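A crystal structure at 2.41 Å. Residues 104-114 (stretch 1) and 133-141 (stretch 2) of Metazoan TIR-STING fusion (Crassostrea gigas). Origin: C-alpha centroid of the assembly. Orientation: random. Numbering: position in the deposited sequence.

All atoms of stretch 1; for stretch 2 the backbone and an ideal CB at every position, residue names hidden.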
# COMPACT_ATOMS: atom_id res chain seq x y z
N GLU A 104 -5.39 0.99 -19.32
CA GLU A 104 -6.76 0.72 -18.92
C GLU A 104 -6.94 -0.73 -18.47
O GLU A 104 -7.76 -1.00 -17.59
CB GLU A 104 -7.72 1.04 -20.07
CG GLU A 104 -9.17 1.11 -19.62
CD GLU A 104 -10.15 1.11 -20.78
OE1 GLU A 104 -10.14 2.08 -21.58
OE2 GLU A 104 -10.93 0.15 -20.89
N MET A 105 -6.20 -1.66 -19.07
CA MET A 105 -6.33 -3.06 -18.68
C MET A 105 -5.81 -3.28 -17.27
O MET A 105 -6.42 -4.02 -16.49
CB MET A 105 -5.59 -3.95 -19.68
CG MET A 105 -5.81 -5.45 -19.51
SD MET A 105 -4.60 -6.38 -20.47
CE MET A 105 -3.23 -6.37 -19.32
N LEU A 106 -4.69 -2.64 -16.91
CA LEU A 106 -4.13 -2.83 -15.58
C LEU A 106 -4.96 -2.17 -14.50
O LEU A 106 -4.83 -2.54 -13.33
CB LEU A 106 -2.69 -2.30 -15.54
CG LEU A 106 -1.73 -2.92 -16.55
CD1 LEU A 106 -0.32 -2.39 -16.36
CD2 LEU A 106 -1.75 -4.44 -16.44
N MET A 107 -5.80 -1.20 -14.86
CA MET A 107 -6.70 -0.60 -13.88
C MET A 107 -7.71 -1.61 -13.36
O MET A 107 -8.14 -1.52 -12.21
CB MET A 107 -7.42 0.60 -14.48
CG MET A 107 -6.52 1.76 -14.85
SD MET A 107 -7.41 3.16 -15.54
CE MET A 107 -6.03 4.21 -15.99
N ALA A 108 -8.11 -2.57 -14.19
CA ALA A 108 -9.03 -3.61 -13.75
C ALA A 108 -8.35 -4.68 -12.91
O ALA A 108 -9.03 -5.41 -12.18
CB ALA A 108 -9.71 -4.26 -14.96
N VAL A 109 -7.03 -4.80 -13.00
CA VAL A 109 -6.30 -5.83 -12.27
C VAL A 109 -6.05 -5.35 -10.85
O VAL A 109 -5.62 -4.20 -10.64
CB VAL A 109 -5.00 -6.19 -13.00
CG1 VAL A 109 -4.22 -7.24 -12.22
CG2 VAL A 109 -5.31 -6.69 -14.40
N ASP A 110 -6.31 -6.22 -9.88
CA ASP A 110 -6.22 -5.88 -8.47
C ASP A 110 -5.03 -6.58 -7.82
O ASP A 110 -4.53 -7.59 -8.31
CB ASP A 110 -7.52 -6.25 -7.73
CG ASP A 110 -7.58 -5.69 -6.33
OD1 ASP A 110 -7.69 -4.45 -6.19
OD2 ASP A 110 -7.52 -6.48 -5.36
N ASP A 111 -4.58 -6.01 -6.70
CA ASP A 111 -3.45 -6.56 -5.97
C ASP A 111 -3.76 -7.93 -5.38
O ASP A 111 -2.85 -8.74 -5.17
CB ASP A 111 -3.03 -5.59 -4.86
CG ASP A 111 -1.64 -5.87 -4.33
OD1 ASP A 111 -0.94 -6.73 -4.89
OD2 ASP A 111 -1.26 -5.22 -3.33
N SER A 112 -5.03 -8.21 -5.11
CA SER A 112 -5.44 -9.46 -4.48
C SER A 112 -5.73 -10.51 -5.54
O SER A 112 -6.59 -10.30 -6.41
CB SER A 112 -6.67 -9.23 -3.60
OG SER A 112 -7.33 -10.45 -3.33
N HIS A 113 -5.03 -11.64 -5.47
CA HIS A 113 -5.31 -12.74 -6.40
C HIS A 113 -6.72 -13.28 -6.21
O HIS A 113 -7.35 -13.71 -7.19
CB HIS A 113 -4.29 -13.86 -6.21
CG HIS A 113 -4.58 -15.08 -7.03
ND1 HIS A 113 -4.51 -15.09 -8.40
CD2 HIS A 113 -4.95 -16.33 -6.66
CE1 HIS A 113 -4.81 -16.29 -8.85
NE2 HIS A 113 -5.09 -17.07 -7.81
N GLN A 114 -7.23 -13.26 -4.98
CA GLN A 114 -8.60 -13.70 -4.74
C GLN A 114 -9.60 -12.79 -5.45
O GLN A 114 -10.61 -13.27 -5.98
CB GLN A 114 -8.88 -13.75 -3.24
CG GLN A 114 -10.34 -13.93 -2.86
CD GLN A 114 -10.92 -15.25 -3.35
OE1 GLN A 114 -10.19 -16.20 -3.64
NE2 GLN A 114 -12.24 -15.31 -3.45
N UNK A 133 0.84 -13.76 -21.38
CA UNK A 133 0.21 -12.68 -20.64
C UNK A 133 1.12 -12.16 -19.53
O UNK A 133 2.08 -12.83 -19.13
CB UNK A 133 -1.12 -13.15 -20.05
N UNK A 134 0.86 -10.95 -19.04
CA UNK A 134 1.63 -10.41 -17.92
C UNK A 134 1.51 -11.29 -16.69
O UNK A 134 0.57 -12.09 -16.58
CB UNK A 134 1.17 -8.99 -17.59
N UNK A 135 2.44 -11.16 -15.74
CA UNK A 135 2.43 -12.03 -14.55
C UNK A 135 1.09 -12.04 -13.82
O UNK A 135 0.63 -13.12 -13.43
CB UNK A 135 3.53 -11.59 -13.58
N UNK A 136 0.43 -10.89 -13.60
CA UNK A 136 -0.82 -10.94 -12.81
C UNK A 136 -1.93 -11.76 -13.46
O UNK A 136 -2.72 -12.39 -12.75
CB UNK A 136 -1.33 -9.52 -12.57
N UNK A 137 -2.00 -11.79 -14.79
CA UNK A 137 -3.09 -12.48 -15.47
C UNK A 137 -2.85 -13.97 -15.64
O UNK A 137 -3.81 -14.73 -15.83
CB UNK A 137 -3.32 -11.85 -16.84
N UNK A 138 -1.59 -14.42 -15.58
CA UNK A 138 -1.29 -15.81 -15.89
C UNK A 138 -2.00 -16.81 -14.98
O UNK A 138 -2.64 -17.74 -15.51
CB UNK A 138 0.22 -16.03 -15.81
N UNK A 139 -1.97 -16.69 -13.64
CA UNK A 139 -2.55 -17.76 -12.81
C UNK A 139 -4.04 -17.62 -12.58
O UNK A 139 -4.57 -18.16 -11.61
CB UNK A 139 -1.85 -17.80 -11.45
N UNK A 140 -4.73 -16.90 -13.46
CA UNK A 140 -6.14 -16.57 -13.26
C UNK A 140 -7.10 -17.55 -13.94
O UNK A 140 -8.31 -17.38 -13.80
CB UNK A 140 -6.41 -15.16 -13.78
N UNK A 141 -6.58 -18.55 -14.65
CA UNK A 141 -7.41 -19.48 -15.43
C UNK A 141 -8.31 -18.71 -16.39
O UNK A 141 -9.48 -18.46 -16.09
CB UNK A 141 -8.25 -20.36 -14.51

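Position 133 has an ideal CB with nothing of stretch 1 within 5.5 Å. Its phi/psi of -75/161 are extended and fit most residues. Stretch 1 puts no constraint here. The deposited residue is Leu133. Its side chain makes no contact with stretch 1, but its carbonyl is used: it accepts a hydrogen bond from the side chain at position 138.

Position 134 points CA-to-CB toward stretch 1. The ideal CB lies 5.4 Å from Met105 CE. That methyl is apolar and offers no donor or acceptor, so an apolar side chain that extends beyond CB would suit. A phi of -60 also permits proline. The residue is Pro134. Its ring supplies the missing reach, with CG 4.3 Å from Met105 CE, a loose apolar contact.

Position 135 is out of reach of stretch 1. Its phi/psi of -53/-44 are helical, and many residues would do. The residue is Pro135, which makes no contact with stretch 1.

Position 136 is the most directly restricted. The ideal CB sits 3.7 Å from Val109 CG1, and CA-to-CB points toward stretch 1. The CA is 7.5 Å from the CA of Val109. A compact apolar side chain such as alanine, valine or proline would fit, and phi of -63 allows the last. The residue is Pro136. Its CB packs 3.8 Å from Val109 CG1. A proline has no amide hydrogen, so neither 135 nor 136 can donate a backbone hydrogen bond.

Position 137 points sideways, and its ideal CB is beyond 5.5 Å from stretch 1. The side chains of Met105 and Val109 both face this way, however. A longer apolar chain, leucine or methionine, could reach them; a short one would not. The residue is Leu137, with chi1 m and chi2 t. Its CD1 lies 3.7 Å from Met105 CE, and its CD2 lies 3.8 Å from Val109 CG2. The forked end thus touches two residues four positions apart in sequence. Its N also makes a weak hydrogen bond to Pro134 O, at 3.1 Å.

Position 138 is out of reach of stretch 1, so a polar or charged residue is as acceptable as any other. The residue is Arg138. Its side chain turns back along its own stretch, and Arg138 NE donates to Leu133 O at 2.7 Å.

Position 139 points toward stretch 1, with its ideal CB 4.2 Å from His113 CE1. A small apolar residue or a proline would suit. The residue is Pro139. Its CG is 4.1 Å from His113 CE1, and its O is closer, 3.3 Å from that same CE1, at the ring edge.

Position 140 points sideways, with its ideal CB 5.3 Å from His113 CE1. A branched or longer apolar chain could reach the imidazole, and a polar chain of similar length would also be possible. The residue is Leu140. Its CD2 comes to 3.5 Å from His113 ND1, approaching the ring obliquely.

Position 141 is out of reach, and its positive phi of 54 would favour glycine or asparagine. The residue is Thr141. Its OG1 donates to Leu140 O at a very short 2.4 Å.

Stretch 2, residues 133-141: LPPPLRPLT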
# COMPACT_ATOMS: atom_id res chain seq x y z
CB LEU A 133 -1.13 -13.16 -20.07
CG LEU A 133 -2.22 -13.39 -21.11
CD1 LEU A 133 -3.52 -13.82 -20.46
CD2 LEU A 133 -2.43 -12.13 -21.94
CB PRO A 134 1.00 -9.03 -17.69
CG PRO A 134 0.41 -8.66 -19.00
CD PRO A 134 -0.07 -9.95 -19.61
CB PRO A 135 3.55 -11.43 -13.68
CG PRO A 135 4.50 -10.84 -14.67
CD PRO A 135 3.65 -10.32 -15.81
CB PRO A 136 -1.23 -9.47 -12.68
CG PRO A 136 0.03 -8.71 -12.88
CD PRO A 136 0.79 -9.49 -13.90
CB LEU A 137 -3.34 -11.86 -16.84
CG LEU A 137 -3.70 -10.38 -16.83
CD1 LEU A 137 -3.91 -9.87 -18.25
CD2 LEU A 137 -4.94 -10.15 -15.97
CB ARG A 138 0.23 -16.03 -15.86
CG ARG A 138 1.01 -15.20 -16.86
CD ARG A 138 2.50 -15.50 -16.77
NE ARG A 138 3.32 -14.40 -17.30
CZ ARG A 138 4.65 -14.36 -17.22
NH1 ARG A 138 5.31 -15.35 -16.65
NH2 ARG A 138 5.31 -13.33 -17.72
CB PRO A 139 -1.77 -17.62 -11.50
CG PRO A 139 -1.54 -16.15 -11.39
CD PRO A 139 -1.34 -15.65 -12.80
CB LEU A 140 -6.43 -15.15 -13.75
CG LEU A 140 -5.68 -14.01 -13.08
CD1 LEU A 140 -6.20 -12.67 -13.57
CD2 LEU A 140 -5.78 -14.10 -11.56
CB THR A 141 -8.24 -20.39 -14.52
OG1 THR A 141 -9.25 -19.62 -13.85
CG2 THR A 141 -7.35 -21.06 -13.48
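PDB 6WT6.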